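Local coordinates for proteasome accessory factor B/C (PafBC) (Paenarthrobacter aurescens, PDB 6SJ9), which is a transcriptional regulator of the bacterial DNA damage response, built from winged helix-turn-helix and WYL domains and probably acting by binding promoter DNA, at residues L259-S265 and D276-D281. Residues are numbered along the deposited sequence; the frame is centred on the assembly and turned at random.
Sequences LRKKATS and DRITVD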
loop_
_atom_site.group_PDB
_atom_site.type_symbol
_atom_site.label_atom_id
_atom_site.label_comp_id
_atom_site.label_asym_id
_atom_site.label_seq_id
_atom_site.Cartn_x
_atom_site.Cartn_y
_atom_site.Cartn_z
ATOM N N LEU A 259 3.466 -11.921 11.384
ATOM C CA LEU A 259 4.763 -12.418 11.821
ATOM C C LEU A 259 4.781 -13.937 11.842
ATOM O O LEU A 259 5.740 -14.552 11.376
ATOM C CB LEU A 259 5.103 -11.859 13.207
ATOM C CG LEU A 259 6.498 -12.202 13.721
ATOM C CD1 LEU A 259 7.531 -11.656 12.713
ATOM C CD2 LEU A 259 6.724 -11.694 15.141
ATOM N N ARG A 260 3.706 -14.565 12.309
ATOM C CA ARG A 260 3.693 -16.028 12.399
ATOM C C ARG A 260 3.710 -16.674 11.026
ATOM O O ARG A 260 4.196 -17.797 10.876
ATOM C CB ARG A 260 2.485 -16.504 13.204
ATOM C CG ARG A 260 2.609 -16.284 14.691
ATOM C CD ARG A 260 1.305 -16.418 15.425
ATOM N NE ARG A 260 1.529 -16.372 16.875
ATOM C CZ ARG A 260 1.758 -17.463 17.598
ATOM N NH1 ARG A 260 1.775 -18.653 17.000
ATOM N NH2 ARG A 260 1.977 -17.383 18.911
ATOM N N LYS A 261 3.205 -15.967 10.014
ATOM C CA LYS A 261 3.286 -16.450 8.640
ATOM C C LYS A 261 4.736 -16.672 8.217
ATOM O O LYS A 261 5.012 -17.525 7.375
ATOM C CB LYS A 261 2.581 -15.430 7.740
ATOM C CG LYS A 261 1.090 -15.714 7.601
ATOM C CD LYS A 261 0.357 -14.802 6.620
ATOM C CE LYS A 261 -1.173 -14.945 6.863
ATOM N NZ LYS A 261 -2.039 -13.794 6.383
ATOM N N LYS A 262 5.674 -15.931 8.796
ATOM C CA LYS A 262 7.092 -16.047 8.460
ATOM C C LYS A 262 7.856 -17.066 9.311
ATOM O O LYS A 262 9.063 -17.236 9.099
ATOM C CB LYS A 262 7.785 -14.684 8.575
ATOM C CG LYS A 262 7.330 -13.694 7.589
ATOM C CD LYS A 262 8.249 -12.466 7.569
ATOM C CE LYS A 262 8.458 -11.864 8.961
ATOM N NZ LYS A 262 9.234 -10.575 8.903
ATOM N N ALA A 263 7.216 -17.716 10.281
ATOM C CA ALA A 263 7.954 -18.484 11.275
ATOM C C ALA A 263 8.468 -19.813 10.712
ATOM O O ALA A 263 7.700 -20.611 10.165
ATOM C CB ALA A 263 7.067 -18.723 12.492
ATOM N N THR A 264 9.771 -20.067 10.893
ATOM C CA THR A 264 10.381 -21.334 10.490
ATOM C C THR A 264 10.176 -22.428 11.521
ATOM O O THR A 264 10.272 -23.614 11.184
ATOM C CB THR A 264 11.883 -21.170 10.276
ATOM O OG1 THR A 264 12.481 -20.749 11.505
ATOM C CG2 THR A 264 12.187 -20.127 9.191
ATOM N N SER A 265 9.991 -22.070 12.783
ATOM C CA SER A 265 9.695 -23.068 13.797
ATOM C C SER A 265 8.778 -22.432 14.824
ATOM O O SER A 265 8.783 -21.216 15.003
ATOM C CB SER A 265 10.958 -23.611 14.468
ATOM O OG SER A 265 11.461 -22.665 15.385
ATOM N N ASP A 276 4.629 -18.109 22.801
ATOM C CA ASP A 276 5.315 -19.020 21.904
ATOM C C ASP A 276 6.746 -18.564 21.676
ATOM O O ASP A 276 7.072 -17.380 21.799
ATOM C CB ASP A 276 4.605 -19.069 20.546
ATOM C CG ASP A 276 3.251 -19.735 20.613
ATOM O OD1 ASP A 276 3.087 -20.669 21.425
ATOM O OD2 ASP A 276 2.358 -19.317 19.839
ATOM N N ARG A 277 7.591 -19.505 21.281
ATOM C CA ARG A 277 8.944 -19.179 20.862
ATOM C C ARG A 277 9.055 -19.558 19.392
ATOM O O ARG A 277 8.959 -20.738 19.048
ATOM C CB ARG A 277 9.963 -19.918 21.735
ATOM C CG ARG A 277 11.419 -19.681 21.414
ATOM C CD ARG A 277 12.277 -20.615 22.250
ATOM N NE ARG A 277 13.714 -20.354 22.139
ATOM C CZ ARG A 277 14.564 -21.031 21.372
ATOM N NH1 ARG A 277 15.854 -20.702 21.374
ATOM N NH2 ARG A 277 14.137 -22.022 20.601
ATOM N N ILE A 278 9.280 -18.567 18.526
ATOM C CA ILE A 278 9.409 -18.820 17.096
ATOM C C ILE A 278 10.769 -18.343 16.622
ATOM O O ILE A 278 11.414 -17.494 17.240
ATOM C CB ILE A 278 8.306 -18.140 16.257
ATOM C CG1 ILE A 278 8.406 -16.611 16.373
ATOM C CG2 ILE A 278 6.963 -18.647 16.630
ATOM C CD1 ILE A 278 7.519 -15.859 15.382
ATOM N N THR A 279 11.163 -18.861 15.465
ATOM C CA THR A 279 12.312 -18.378 14.723
ATOM C C THR A 279 11.823 -17.833 13.391
ATOM O O THR A 279 10.850 -18.337 12.823
ATOM C CB THR A 279 13.355 -19.499 14.502
ATOM O OG1 THR A 279 12.699 -20.687 14.040
ATOM C CG2 THR A 279 14.059 -19.850 15.804
ATOM N N VAL A 280 12.428 -16.731 12.950
ATOM C CA VAL A 280 12.093 -16.120 11.677
ATOM C C VAL A 280 13.399 -15.739 10.989
ATOM O O VAL A 280 14.413 -15.448 11.638
ATOM C CB VAL A 280 11.162 -14.898 11.804
ATOM C CG1 VAL A 280 9.907 -15.249 12.551
ATOM C CG2 VAL A 280 11.879 -13.733 12.452
ATOM N N ASP A 281 13.380 -15.803 9.667
ATOM C CA ASP A 281 14.522 -15.399 8.872
ATOM C C ASP A 281 14.400 -13.927 8.542
ATOM O O ASP A 281 13.325 -13.451 8.177
ATOM C CB ASP A 281 14.613 -16.220 7.586
ATOM C CG ASP A 281 14.954 -17.690 7.847
ATOM O OD1 ASP A 281 15.835 -17.947 8.698
ATOM O OD2 ASP A 281 14.331 -18.579 7.222
HETATM O O HOH W 1 11.142 -16.694 7.985
#
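T279 holds its hydroxyl between backbone N and carbonyl carbon (chi1 47°), which lifts OG1 off the strand 276-281 to meet the hydroxyls of T264 and S265. S265 OG lies 2.7 Å from T279 OG1 in a hydrogen bond whose donor may be either group, while T264 OG1 sits 2.5 Å from the same T279 OG1, the two threonine side chains crossing at about a right angle. Beside this polar cluster the backbones join: T264 N donates to T279 O at 2.8 Å, and a weak bond runs from T279 N to S265 O. A263 CA approaches T279 O and I278 CA approaches S265 O in CA-H...O contacts. A water links K262 O and D281 N, though its very short distance to K262 O leaves that side doubtful.

On the other face I278 and V280 pack against L259 and A263. I278 CD1 reaches L259 CG at 4.1 Å. I278 CB rests on the A263 methyl, CB, at 4.0 Å, and V280 CG1 approaches L259 CD1. Cutting I278 back to an alanine is likely to open a gap beside L259 and A263, leaving the helix end less firmly seated on the strand. Flanking this apolar patch, R260, extended from CG to NE, carries its guanidinium to D276 with the two planes 70° apart; their salt bridge is modelled implausibly short, so its detail is doubtful. K253 also pairs with D276, and K262 turns to E291 on helix 285-294.

The contact thus joins the end of helix 257-261 and the edge strand 263-268 to strand 275-282, forming an antiparallel hairpin within the four-stranded, 2-3-1-4 sheet of the ferredoxin-like WCX domain.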